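Local structure of HTH-type transcriptional activator AmpR (Pseudomonas aeruginosa PAO1, 5MMH) at residues 21-26 with 158-162; 31-37 with 199-205; 52-56 with 184-188; 78-82 with 210-214; 117-122 with 173-179. The protein activates transcription of the ampC beta-lactamase gene by binding its promoter directly, its effector domain recognising specific muropeptides derived from the cell wall. All blocks are in the same frame, centred on the assembly; numbering follows the deposited sequence.

Contact 1: 21-26 with 158-162; sequences TFTVGW and AMFAR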
# COMPACT_ATOMS: atom_id res chain seq x y z
N THR A 21 -3.47 -0.79 5.40
CA THR A 21 -4.86 -0.35 5.24
C THR A 21 -5.51 -0.04 6.58
O THR A 21 -6.22 0.97 6.71
CB THR A 21 -5.65 -1.43 4.50
OG1 THR A 21 -5.07 -1.63 3.20
CG2 THR A 21 -7.15 -1.05 4.35
N PHE A 22 -5.26 -0.88 7.58
CA PHE A 22 -5.79 -0.62 8.93
C PHE A 22 -5.11 0.58 9.58
O PHE A 22 -5.74 1.33 10.33
CB PHE A 22 -5.58 -1.88 9.78
CG PHE A 22 -6.14 -1.80 11.17
CD1 PHE A 22 -5.37 -1.29 12.21
CD2 PHE A 22 -7.38 -2.33 11.46
CE1 PHE A 22 -5.87 -1.28 13.52
CE2 PHE A 22 -7.88 -2.30 12.76
CZ PHE A 22 -7.13 -1.77 13.78
N THR A 23 -3.82 0.78 9.33
CA THR A 23 -3.12 1.88 9.99
C THR A 23 -3.63 3.24 9.53
O THR A 23 -3.93 4.11 10.35
CB THR A 23 -1.61 1.76 9.75
OG1 THR A 23 -1.16 0.50 10.24
CG2 THR A 23 -0.86 2.87 10.48
N VAL A 24 -3.74 3.44 8.22
CA VAL A 24 -4.10 4.77 7.73
C VAL A 24 -5.61 4.95 7.70
O VAL A 24 -6.09 6.05 7.93
CB VAL A 24 -3.47 5.09 6.36
CG1 VAL A 24 -1.97 5.01 6.43
CG2 VAL A 24 -3.97 4.17 5.29
N GLY A 25 -6.38 3.88 7.46
CA GLY A 25 -7.82 4.03 7.48
C GLY A 25 -8.46 4.10 8.87
O GLY A 25 -9.59 4.59 8.99
N TRP A 26 -7.77 3.62 9.93
CA TRP A 26 -8.43 3.44 11.23
C TRP A 26 -7.56 3.75 12.45
O TRP A 26 -7.98 4.49 13.34
CB TRP A 26 -8.96 2.00 11.35
CG TRP A 26 -9.97 1.80 12.47
CD1 TRP A 26 -11.33 1.94 12.38
CD2 TRP A 26 -9.69 1.44 13.83
NE1 TRP A 26 -11.92 1.68 13.60
CE2 TRP A 26 -10.94 1.37 14.51
CE3 TRP A 26 -8.52 1.18 14.55
CZ2 TRP A 26 -11.04 1.05 15.86
CZ3 TRP A 26 -8.62 0.84 15.88
CH2 TRP A 26 -9.88 0.77 16.53
N ALA A 158 -15.25 -0.08 5.62
CA ALA A 158 -14.95 0.58 6.88
C ALA A 158 -13.51 1.05 6.97
O ALA A 158 -13.17 1.77 7.91
CB ALA A 158 -15.27 -0.36 8.04
N MET A 159 -12.66 0.69 6.02
CA MET A 159 -11.31 1.20 5.98
C MET A 159 -11.15 2.38 5.02
O MET A 159 -10.08 3.00 4.99
CB MET A 159 -10.35 0.07 5.61
CG MET A 159 -10.35 -1.07 6.65
SD MET A 159 -9.52 -0.59 8.19
CE MET A 159 -10.85 -0.65 9.39
N PHE A 160 -12.18 2.72 4.26
CA PHE A 160 -12.11 3.82 3.30
C PHE A 160 -13.27 4.77 3.51
O PHE A 160 -13.89 5.27 2.57
CB PHE A 160 -12.06 3.27 1.88
CG PHE A 160 -10.86 2.43 1.63
CD1 PHE A 160 -9.64 3.01 1.31
CD2 PHE A 160 -10.92 1.06 1.78
CE1 PHE A 160 -8.52 2.23 1.13
CE2 PHE A 160 -9.80 0.27 1.59
CZ PHE A 160 -8.61 0.85 1.28
N ALA A 161 -13.56 5.03 4.79
CA ALA A 161 -14.71 5.84 5.18
C ALA A 161 -14.52 7.29 4.76
O ALA A 161 -15.45 7.92 4.24
CB ALA A 161 -14.89 5.75 6.69
N ARG A 162 -13.34 7.84 5.02
CA ARG A 162 -13.01 9.19 4.58
C ARG A 162 -13.30 9.38 3.10
O ARG A 162 -14.06 10.27 2.70
CB ARG A 162 -11.54 9.46 4.87
CG ARG A 162 -11.27 10.24 6.14
CD ARG A 162 -10.35 11.37 5.81
NE ARG A 162 -9.56 11.84 6.95
CZ ARG A 162 -8.62 12.78 6.89
NH1 ARG A 162 -8.35 13.35 5.73
NH2 ARG A 162 -7.97 13.12 7.98
O HOH W 1 -7.26 2.80 4.45
O HOH W 2 -11.81 4.39 7.66
O HOH W 3 -10.93 6.19 6.19
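M159 bends into the groove beside the first turns of helix 20-37, lying along T21, F22, G25 and W26. The setting is the LysR-type effector domain, which has the periplasmic-binding-protein fold, and the thioether makes a Met-aromatic contact with F22: SD of M159 lies 5.3 Å from the centroid of the F22 ring and approaches it obliquely. The M159 chain turns at both chi2 (-72°) and chi3 (116°), and this curl carries the terminal methyl on to W26, where M159 CE rests 3.8 Å from W26 CB. At the root of the side chain, T21 takes over. Its methyl stands anti to the backbone N and fills the angle between M159 and the next residue, with T21 CG2 3.6 Å from M159 CB and 3.9 Å from F160 CZ. F79 of strand 73-86 also packs on M159, while L140 of helix 139-147 touches T21. At G25 the two backbones close up, its CA and that of M159 being 4.7 Å apart. Waters bridge several backbone carbonyls of the two segments. One donates to G25 O and A158 O, while another joins T21 O at 3.1 Å and M159 O at 2.9 Å. The carbonyl of M159 is also met directly by a CA-H...O contact, G25 CA to M159 O, at 3.5 Å.

Contact 2: 31-37 with 199-205; sequences LEDFQAR and FRGWLLE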
# COMPACT_ATOMS: atom_id res chain seq x y z
N LEU A 31 -4.94 7.34 17.16
CA LEU A 31 -3.75 7.11 17.96
C LEU A 31 -3.43 8.30 18.84
O LEU A 31 -2.78 8.14 19.88
CB LEU A 31 -2.55 6.80 17.06
CG LEU A 31 -1.52 5.86 17.68
CD1 LEU A 31 -2.17 4.61 18.33
CD2 LEU A 31 -0.51 5.44 16.62
N GLU A 32 -3.85 9.50 18.44
CA GLU A 32 -3.67 10.66 19.30
C GLU A 32 -4.36 10.45 20.65
O GLU A 32 -3.82 10.83 21.69
CB GLU A 32 -4.21 11.89 18.58
CG GLU A 32 -3.61 13.19 19.04
CD GLU A 32 -3.75 14.29 17.99
OE1 GLU A 32 -2.86 14.41 17.11
OE2 GLU A 32 -4.76 15.04 18.04
N ASP A 33 -5.52 9.78 20.66
CA ASP A 33 -6.19 9.45 21.93
C ASP A 33 -5.33 8.55 22.80
O ASP A 33 -5.25 8.74 24.02
CB ASP A 33 -7.55 8.79 21.66
CG ASP A 33 -8.30 8.42 22.95
OD1 ASP A 33 -8.88 9.34 23.55
OD2 ASP A 33 -8.33 7.23 23.36
N PHE A 34 -4.68 7.54 22.20
CA PHE A 34 -3.83 6.64 22.97
C PHE A 34 -2.64 7.38 23.59
O PHE A 34 -2.30 7.14 24.75
CB PHE A 34 -3.32 5.49 22.09
CG PHE A 34 -2.25 4.66 22.75
CD1 PHE A 34 -2.57 3.75 23.75
CD2 PHE A 34 -0.92 4.80 22.39
CE1 PHE A 34 -1.59 3.00 24.37
CE2 PHE A 34 0.07 4.05 22.99
CZ PHE A 34 -0.26 3.14 23.98
N GLN A 35 -2.00 8.27 22.82
CA GLN A 35 -0.81 8.94 23.34
C GLN A 35 -1.15 9.92 24.45
O GLN A 35 -0.34 10.13 25.36
CB GLN A 35 -0.06 9.64 22.20
CG GLN A 35 -0.05 8.80 20.92
CD GLN A 35 1.24 8.88 20.11
OE1 GLN A 35 2.25 8.26 20.46
NE2 GLN A 35 1.20 9.62 19.01
N ALA A 36 -2.34 10.54 24.40
CA ALA A 36 -2.78 11.37 25.52
C ALA A 36 -2.97 10.55 26.78
O ALA A 36 -2.46 10.89 27.85
CB ALA A 36 -4.08 12.11 25.15
N ARG A 37 -3.68 9.42 26.66
CA ARG A 37 -4.02 8.59 27.81
C ARG A 37 -2.84 7.76 28.31
O ARG A 37 -2.90 7.26 29.44
CB ARG A 37 -5.20 7.68 27.45
CG ARG A 37 -6.46 8.50 27.14
CD ARG A 37 -7.53 7.72 26.39
NE ARG A 37 -8.04 6.57 27.12
CZ ARG A 37 -9.08 5.84 26.74
NH1 ARG A 37 -9.73 6.14 25.62
NH2 ARG A 37 -9.46 4.81 27.47
N PHE A 199 -1.73 -1.05 26.03
CA PHE A 199 -2.15 -0.83 24.64
C PHE A 199 -3.34 -1.70 24.29
O PHE A 199 -4.29 -1.23 23.65
CB PHE A 199 -0.99 -1.11 23.68
CG PHE A 199 -1.37 -1.04 22.23
CD1 PHE A 199 -1.51 0.18 21.60
CD2 PHE A 199 -1.55 -2.19 21.49
CE1 PHE A 199 -1.86 0.25 20.26
CE2 PHE A 199 -1.90 -2.12 20.16
CZ PHE A 199 -2.06 -0.91 19.55
N ARG A 200 -3.31 -2.97 24.68
CA ARG A 200 -4.42 -3.89 24.41
C ARG A 200 -5.74 -3.37 24.99
O ARG A 200 -6.79 -3.42 24.33
CB ARG A 200 -4.05 -5.26 24.97
CG ARG A 200 -5.11 -6.33 25.00
CD ARG A 200 -4.67 -7.40 26.01
NE ARG A 200 -5.80 -8.22 26.44
CZ ARG A 200 -5.81 -9.55 26.44
NH1 ARG A 200 -6.90 -10.21 26.85
NH2 ARG A 200 -4.73 -10.23 26.04
N GLY A 201 -5.71 -2.85 26.22
CA GLY A 201 -6.94 -2.36 26.81
C GLY A 201 -7.54 -1.21 26.03
O GLY A 201 -8.72 -1.21 25.69
N TRP A 202 -6.70 -0.22 25.69
CA TRP A 202 -7.16 0.90 24.88
C TRP A 202 -7.65 0.45 23.51
O TRP A 202 -8.66 0.95 22.99
CB TRP A 202 -6.04 1.93 24.74
CG TRP A 202 -6.37 3.00 23.77
CD1 TRP A 202 -7.01 4.18 24.04
CD2 TRP A 202 -6.07 3.02 22.38
NE1 TRP A 202 -7.15 4.90 22.90
CE2 TRP A 202 -6.58 4.21 21.86
CE3 TRP A 202 -5.44 2.12 21.51
CZ2 TRP A 202 -6.46 4.56 20.52
CZ3 TRP A 202 -5.32 2.45 20.18
CH2 TRP A 202 -5.81 3.67 19.70
N LEU A 203 -6.94 -0.50 22.88
CA LEU A 203 -7.34 -0.90 21.53
C LEU A 203 -8.65 -1.67 21.53
O LEU A 203 -9.46 -1.52 20.60
CB LEU A 203 -6.24 -1.74 20.88
CG LEU A 203 -6.51 -2.27 19.48
CD1 LEU A 203 -6.54 -1.15 18.45
CD2 LEU A 203 -5.46 -3.31 19.14
N LEU A 204 -8.89 -2.49 22.56
CA LEU A 204 -10.16 -3.21 22.67
C LEU A 204 -11.33 -2.27 22.90
O LEU A 204 -12.41 -2.47 22.34
CB LEU A 204 -10.08 -4.25 23.79
CG LEU A 204 -9.20 -5.44 23.43
CD1 LEU A 204 -9.07 -6.42 24.60
CD2 LEU A 204 -9.74 -6.15 22.19
N GLU A 205 -11.15 -1.25 23.74
CA GLU A 205 -12.18 -0.23 23.91
C GLU A 205 -12.53 0.42 22.57
O GLU A 205 -13.70 0.49 22.18
CB GLU A 205 -11.70 0.82 24.90
CG GLU A 205 -12.70 1.91 25.20
CD GLU A 205 -12.19 2.86 26.26
OE1 GLU A 205 -11.99 4.06 25.95
OE2 GLU A 205 -11.94 2.39 27.39
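OD2 of D33 accepts from two donors: W202 NE1 at 2.7 Å on its anti lone pair, in the plane of the indole, and R37 NH1 at 2.9 Å on its syn lone pair. The R37 guanidinium turns end-on to E205, NH1 and NH2 both closing on OE1, NH2 at 3.0 Å. This salt-bridge network D33-R37-E205 links the two helices, and both acids probably offset the charge of R37. With CG anti to the backbone N (chi1 171°), W202 is a knob in a hole made by L31, D33, F34 and R37. F34 CB sits over the centre of its six-membered ring, 3.6 Å from the centroid, a CH-pi contact. The F34 ring in turn receives the edge of F199 on its face, an edge-to-face pair with planes at 86°. The segments run roughly antiparallel, axes 10.9 Å apart at 139°, against the mixed sheet: L31 and F34 rest on L43 of strand 42-48, and F199 packs on Y61 of strand 61-66.

Contact 3: 52-56 with 184-188; sequences VDIAA and LTRLQ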
# COMPACT_ATOMS: atom_id res chain seq x y z
N VAL A 52 3.03 -10.34 7.74
CA VAL A 52 3.96 -9.89 8.76
C VAL A 52 4.57 -11.06 9.52
O VAL A 52 3.91 -12.06 9.81
CB VAL A 52 3.23 -8.93 9.71
CG1 VAL A 52 1.99 -9.62 10.33
CG2 VAL A 52 4.15 -8.41 10.78
N ASP A 53 5.86 -10.95 9.82
CA ASP A 53 6.62 -11.95 10.57
C ASP A 53 7.02 -11.29 11.88
O ASP A 53 7.96 -10.48 11.91
CB ASP A 53 7.85 -12.38 9.76
CG ASP A 53 8.55 -13.61 10.34
OD1 ASP A 53 8.69 -13.71 11.58
OD2 ASP A 53 8.98 -14.48 9.53
N ILE A 54 6.30 -11.61 12.97
CA ILE A 54 6.48 -10.87 14.22
C ILE A 54 7.93 -10.89 14.66
O ILE A 54 8.52 -9.85 14.97
CB ILE A 54 5.57 -11.44 15.33
CG1 ILE A 54 4.10 -11.10 15.09
CG2 ILE A 54 6.05 -10.95 16.71
CD1 ILE A 54 3.21 -11.45 16.28
N ALA A 55 8.53 -12.08 14.70
CA ALA A 55 9.88 -12.22 15.24
C ALA A 55 10.91 -11.48 14.38
O ALA A 55 11.78 -10.79 14.92
CB ALA A 55 10.22 -13.71 15.36
N ALA A 56 10.82 -11.59 13.05
CA ALA A 56 11.80 -10.95 12.17
C ALA A 56 11.77 -9.43 12.28
O ALA A 56 12.81 -8.77 12.14
CB ALA A 56 11.56 -11.37 10.72
N LEU A 184 -5.79 -8.56 16.86
CA LEU A 184 -4.55 -8.24 17.55
C LEU A 184 -3.84 -9.55 17.89
O LEU A 184 -4.35 -10.35 18.68
CB LEU A 184 -4.82 -7.41 18.80
CG LEU A 184 -3.59 -7.11 19.64
CD1 LEU A 184 -2.68 -6.07 18.94
CD2 LEU A 184 -4.03 -6.61 20.99
N THR A 185 -2.68 -9.79 17.28
CA THR A 185 -1.98 -11.05 17.44
C THR A 185 -0.65 -10.83 18.15
O THR A 185 -0.11 -9.72 18.19
CB THR A 185 -1.73 -11.74 16.09
OG1 THR A 185 -0.55 -11.22 15.46
CG2 THR A 185 -2.91 -11.54 15.16
N ARG A 186 -0.14 -11.92 18.73
CA ARG A 186 1.11 -11.92 19.48
C ARG A 186 1.67 -13.33 19.43
O ARG A 186 0.93 -14.30 19.23
CB ARG A 186 0.87 -11.44 20.92
CG ARG A 186 1.68 -12.14 21.98
CD ARG A 186 1.32 -11.68 23.38
NE ARG A 186 0.21 -12.45 23.91
CZ ARG A 186 0.34 -13.64 24.49
NH1 ARG A 186 1.53 -14.19 24.60
NH2 ARG A 186 -0.73 -14.27 24.93
N LEU A 187 2.99 -13.45 19.55
CA LEU A 187 3.62 -14.77 19.58
C LEU A 187 3.32 -15.47 20.90
O LEU A 187 3.42 -14.86 21.97
CB LEU A 187 5.13 -14.65 19.38
CG LEU A 187 5.60 -14.59 17.92
CD1 LEU A 187 7.13 -14.55 17.84
CD2 LEU A 187 5.05 -15.76 17.15
N GLN A 188 2.96 -16.76 20.83
CA GLN A 188 2.76 -17.57 22.04
C GLN A 188 4.01 -17.62 22.91
O GLN A 188 3.91 -17.73 24.13
CB GLN A 188 2.35 -19.01 21.67
CG GLN A 188 0.85 -19.33 21.75
CD GLN A 188 0.35 -20.25 20.62
OE1 GLN A 188 1.13 -20.80 19.85
NE2 GLN A 188 -0.96 -20.39 20.53
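I54 and L187 mark the nearest approach of the two backbones, their CA atoms 7.2 Å apart, so side chains must span the gap between a short, weakly bonded helical turn at 54-56 and the end of strand 181-187. The turn starts from D53 at the N-cap, where A56 N gives a weak capping bond to D53 OD1. I54 follows, and its two branches divide the work. The longer one extends beyond CG1, chi2 -171°, and lays CD1 against the strand backbone, 3.8 Å from L187 N and 3.9 Å from R186 CA. The shorter branch, CG2, meets the L187 side chain 3.9 Å from its CG; the two side chains lie alongside, pointing in opposite senses. This is a corner of the mixed beta sheet of the alpha/beta periplasmic-binding-protein fold, where strand 181-187 runs antiparallel between strands 61-66 and 73-86, and the turn at 54-56 lies between strands 42-48 and 61-66 in the chain. I54 also touches A62 of the neighbouring strand 61-66. T185 points toward the turn, but its OG1 is hydrogen-bonded to A62 O, and the CD1 methyl of I54 merely lies 3.9 Å from T185 OG1. R186 leaves the other way, its guanidinium in a salt bridge with E192. L187 CD1 also comes to 4.1 Å from A55 CB.

Contact 4: 78-82 with 210-214; sequences LFEAP and EARGR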
# COMPACT_ATOMS: atom_id res chain seq x y z
N LEU A 78 -10.77 -8.06 16.92
CA LEU A 78 -11.14 -6.65 17.07
C LEU A 78 -12.54 -6.38 16.52
O LEU A 78 -13.44 -6.05 17.29
CB LEU A 78 -10.09 -5.74 16.41
CG LEU A 78 -8.67 -5.98 16.96
CD1 LEU A 78 -7.56 -5.35 16.10
CD2 LEU A 78 -8.59 -5.48 18.40
N PHE A 79 -12.74 -6.56 15.21
CA PHE A 79 -14.03 -6.37 14.56
C PHE A 79 -13.98 -6.93 13.15
O PHE A 79 -12.90 -7.04 12.55
CB PHE A 79 -14.45 -4.88 14.56
CG PHE A 79 -13.39 -3.91 14.01
CD1 PHE A 79 -13.30 -3.66 12.65
CD2 PHE A 79 -12.55 -3.20 14.86
CE1 PHE A 79 -12.35 -2.75 12.14
CE2 PHE A 79 -11.61 -2.30 14.36
CZ PHE A 79 -11.49 -2.07 13.00
N GLU A 80 -15.15 -7.31 12.63
CA GLU A 80 -15.31 -7.77 11.25
C GLU A 80 -15.01 -6.66 10.25
O GLU A 80 -15.25 -5.47 10.50
CB GLU A 80 -16.76 -8.24 10.98
CG GLU A 80 -17.19 -9.56 11.58
CD GLU A 80 -18.68 -9.86 11.32
OE1 GLU A 80 -19.03 -10.16 10.16
OE2 GLU A 80 -19.51 -9.79 12.27
N ALA A 81 -14.54 -7.05 9.07
CA ALA A 81 -14.37 -6.11 7.96
C ALA A 81 -15.02 -6.72 6.74
O ALA A 81 -14.34 -7.34 5.91
CB ALA A 81 -12.90 -5.76 7.72
N PRO A 82 -16.34 -6.58 6.59
CA PRO A 82 -17.00 -7.13 5.41
C PRO A 82 -16.52 -6.41 4.16
O PRO A 82 -16.20 -5.22 4.19
CB PRO A 82 -18.49 -6.86 5.66
CG PRO A 82 -18.58 -6.45 7.09
CD PRO A 82 -17.28 -5.83 7.43
N GLU A 210 -16.20 0.47 17.46
CA GLU A 210 -16.34 0.31 16.02
C GLU A 210 -17.34 -0.80 15.71
O GLU A 210 -18.25 -0.62 14.89
CB GLU A 210 -14.96 0.04 15.38
CG GLU A 210 -14.95 -0.31 13.87
CD GLU A 210 -15.23 0.89 12.92
OE1 GLU A 210 -15.57 0.64 11.74
OE2 GLU A 210 -15.11 2.07 13.33
N ALA A 211 -17.22 -1.95 16.39
CA ALA A 211 -18.16 -3.03 16.14
C ALA A 211 -19.57 -2.60 16.48
O ALA A 211 -20.52 -2.89 15.75
CB ALA A 211 -17.77 -4.28 16.94
N ARG A 212 -19.72 -1.88 17.60
CA ARG A 212 -21.01 -1.34 18.02
C ARG A 212 -21.58 -0.40 16.97
O ARG A 212 -22.78 -0.44 16.67
CB ARG A 212 -20.79 -0.63 19.35
CG ARG A 212 -21.93 -0.31 20.23
CD ARG A 212 -21.34 0.23 21.54
NE ARG A 212 -20.73 -0.84 22.32
CZ ARG A 212 -19.60 -0.74 23.04
NH1 ARG A 212 -18.90 0.40 23.07
NH2 ARG A 212 -19.17 -1.81 23.71
N GLY A 213 -20.72 0.44 16.38
CA GLY A 213 -21.17 1.40 15.39
C GLY A 213 -21.81 0.78 14.16
O GLY A 213 -22.71 1.38 13.56
N ARG A 214 -21.38 -0.42 13.79
CA ARG A 214 -21.89 -1.00 12.54
C ARG A 214 -23.25 -1.66 12.68
O ARG A 214 -23.94 -1.82 11.68
CB ARG A 214 -20.88 -1.98 11.96
CG ARG A 214 -19.72 -1.18 11.46
CD ARG A 214 -18.90 -1.85 10.44
NE ARG A 214 -17.51 -1.45 10.66
CZ ARG A 214 -16.48 -2.28 10.67
NH1 ARG A 214 -16.70 -3.57 10.44
NH2 ARG A 214 -15.27 -1.81 10.89
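E210 lays the middle of its side chain across F79: CG stands 3.7 Å from the ring centroid and almost on the normal, a CH-pi contact over one face. F79 CG, at chi1 51°, stands between the backbone N and the carbonyl carbon, and the ring is turned to the helix. The E210 chain bends at chi2, 74°, carrying the carboxylate past the ring toward R214. A211, next in line, meets the root of the same phenylalanine, its CB 4.1 Å from F79 CB. One turn on, R214 folds back along the helix into a salt bridge: R214 NH2 meets the anti lone pair of E210 OE1 at 2.6 Å, the oxygen lying close to the guanidinium plane. That plane stands nearly upright on the F79 ring, at 87°, with NH2 near CD1 of F79. NH1 reaches E80 O of the strand backbone, but so closely that the link is doubtful. Here the C-terminal helix of the LysR-type effector domain packs on the mixed sheet, segments 210-214 and 78-80 running roughly the same way with axes 8.4 Å apart. L78 packs on L203, L204 and A207 of that helix, and F79 is bonded through its backbone to Y182 of strand 181-187.

Contact 5: 117-122 with 173-179; sequences LWFQAA and FATEVST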
# COMPACT_ATOMS: atom_id res chain seq x y z
N LEU A 117 -17.10 -15.42 -3.62
CA LEU A 117 -17.92 -15.34 -2.42
C LEU A 117 -18.87 -14.16 -2.49
O LEU A 117 -20.04 -14.27 -2.11
CB LEU A 117 -17.04 -15.24 -1.17
CG LEU A 117 -16.58 -16.59 -0.63
CD1 LEU A 117 -15.63 -16.43 0.55
CD2 LEU A 117 -17.79 -17.42 -0.24
N TRP A 118 -18.39 -13.01 -2.99
CA TRP A 118 -19.25 -11.84 -3.04
C TRP A 118 -20.35 -11.99 -4.07
O TRP A 118 -21.50 -11.59 -3.82
CB TRP A 118 -18.43 -10.59 -3.35
CG TRP A 118 -19.25 -9.33 -3.34
CD1 TRP A 118 -19.45 -8.50 -2.27
CD2 TRP A 118 -19.97 -8.75 -4.44
NE1 TRP A 118 -20.24 -7.44 -2.64
CE2 TRP A 118 -20.57 -7.57 -3.96
CE3 TRP A 118 -20.15 -9.11 -5.78
CZ2 TRP A 118 -21.36 -6.75 -4.77
CZ3 TRP A 118 -20.93 -8.29 -6.59
CH2 TRP A 118 -21.52 -7.12 -6.09
N PHE A 119 -20.03 -12.55 -5.24
CA PHE A 119 -21.06 -12.77 -6.25
C PHE A 119 -22.18 -13.65 -5.69
O PHE A 119 -23.36 -13.35 -5.87
CB PHE A 119 -20.45 -13.40 -7.51
CG PHE A 119 -19.78 -12.40 -8.44
CD1 PHE A 119 -20.38 -11.17 -8.70
CD2 PHE A 119 -18.56 -12.68 -9.03
CE1 PHE A 119 -19.76 -10.24 -9.54
CE2 PHE A 119 -17.94 -11.76 -9.87
CZ PHE A 119 -18.54 -10.54 -10.13
N GLN A 120 -21.81 -14.73 -5.00
CA GLN A 120 -22.79 -15.53 -4.28
C GLN A 120 -23.69 -14.66 -3.43
O GLN A 120 -24.91 -14.63 -3.60
CB GLN A 120 -22.08 -16.55 -3.41
CG GLN A 120 -21.66 -17.79 -4.10
CD GLN A 120 -21.39 -18.87 -3.09
OE1 GLN A 120 -21.56 -18.64 -1.88
NE2 GLN A 120 -20.97 -20.03 -3.55
N ALA A 121 -23.09 -13.92 -2.50
CA ALA A 121 -23.87 -13.05 -1.62
C ALA A 121 -24.80 -12.12 -2.41
O ALA A 121 -25.85 -11.72 -1.90
CB ALA A 121 -22.94 -12.23 -0.73
N ALA A 122 -24.44 -11.78 -3.64
CA ALA A 122 -25.29 -10.95 -4.49
C ALA A 122 -26.33 -11.76 -5.26
O ALA A 122 -27.13 -11.16 -5.99
CB ALA A 122 -24.45 -10.15 -5.48
N PHE A 173 -23.23 -0.90 -4.80
CA PHE A 173 -24.21 -1.90 -4.38
C PHE A 173 -24.23 -2.06 -2.87
O PHE A 173 -23.26 -1.74 -2.17
CB PHE A 173 -23.95 -3.27 -5.02
CG PHE A 173 -23.69 -3.21 -6.50
CD1 PHE A 173 -24.72 -2.91 -7.38
CD2 PHE A 173 -22.42 -3.44 -7.00
CE1 PHE A 173 -24.48 -2.86 -8.75
CE2 PHE A 173 -22.18 -3.39 -8.37
CZ PHE A 173 -23.21 -3.09 -9.24
N ALA A 174 -25.34 -2.60 -2.37
CA ALA A 174 -25.50 -2.85 -0.94
C ALA A 174 -24.87 -4.16 -0.48
O ALA A 174 -24.49 -4.28 0.69
CB ALA A 174 -26.99 -2.85 -0.58
N THR A 175 -24.73 -5.14 -1.38
CA THR A 175 -24.27 -6.46 -0.98
C THR A 175 -22.89 -6.41 -0.33
O THR A 175 -21.96 -5.78 -0.86
CB THR A 175 -24.25 -7.38 -2.21
OG1 THR A 175 -25.57 -7.49 -2.75
CG2 THR A 175 -23.76 -8.77 -1.84
N GLU A 176 -22.76 -7.06 0.83
CA GLU A 176 -21.49 -7.32 1.50
C GLU A 176 -21.26 -8.83 1.57
O GLU A 176 -22.18 -9.63 1.38
CB GLU A 176 -21.46 -6.80 2.94
CG GLU A 176 -21.73 -5.35 3.15
CD GLU A 176 -21.68 -4.98 4.61
OE1 GLU A 176 -21.82 -5.90 5.44
OE2 GLU A 176 -21.52 -3.79 4.93
N VAL A 177 -20.03 -9.20 1.90
CA VAL A 177 -19.69 -10.56 2.27
C VAL A 177 -18.64 -10.52 3.36
O VAL A 177 -17.69 -9.73 3.29
CB VAL A 177 -19.21 -11.38 1.05
CG1 VAL A 177 -17.99 -10.71 0.38
CG2 VAL A 177 -18.90 -12.80 1.47
N SER A 178 -18.80 -11.37 4.36
CA SER A 178 -17.94 -11.41 5.54
C SER A 178 -16.92 -12.51 5.33
O SER A 178 -17.25 -13.70 5.41
CB SER A 178 -18.77 -11.69 6.80
OG SER A 178 -19.39 -10.53 7.31
N THR A 179 -15.67 -12.14 5.08
CA THR A 179 -14.63 -13.14 4.89
C THR A 179 -13.57 -13.14 5.98
O THR A 179 -12.84 -14.12 6.10
CB THR A 179 -13.93 -12.95 3.54
OG1 THR A 179 -13.23 -11.70 3.54
CG2 THR A 179 -14.96 -12.94 2.42
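W118 lays one face of its indole against the T175 methyl, CG2 standing 4.2 Å from the centroid of the five-membered ring in a CH-pi contact. The tryptophan comes from helix 114-121 of the LysR-type effector domain, and the irregular chain 173-179 passes along that helix on its way to strand 181-187. The ring nitrogen fixes the indole as well: W118 NE1 donates to T175 O at 3.0 Å, with the donor well above the carbonyl plane, and T84 also reaches this oxygen through its OG1. Both ends of the indole find apolar neighbours. At the far rim W118 CH2 lies 3.9 Å from F173 CD2, the two side chains crossing at about a right angle. At the near edge, in the ring plane, V177 CG1 stands 3.7 Å from W118 CD1. V177 uses its other methyl on the preceding residue, L117, where V177 CG2 is anti to its own backbone N and 4.0 Å from L117 CB. T179 CG2 meets L117 CD1. V85 of strand 73-86 also packs on W118, and L83 of the same strand bonds to V177 through the backbone. The T175 methyl serves the helix end too. CG2 lies 3.6 Å from A122 N, and A121 CB approaches E176 O at 3.4 Å.

In the fold
Contact 1 lies deepest, about 7 Å from the chain centre, and joins its two backbones through waters around a buried methionine. It touches contact 4, about 12 Å away between centres, through a cluster of F22, W26 and F79 and a probable W26-E210 hydrogen bond. Helix 20-37 serves contacts 1 and 2, helix 194-215 serves 2 and 4. Contact 2, partly buried, combines an aromatic cluster with a salt-bridge network, whereas contact 4 sets one ring against a charged pair. Contacts 3 and 5 are at the surface on opposite sides of the chain centre, 3 made by van der Waals packing, chiefly of aliphatic side chains, 5 pinned by an indole N-H. E80 and S178 link contact 5 to contact 4.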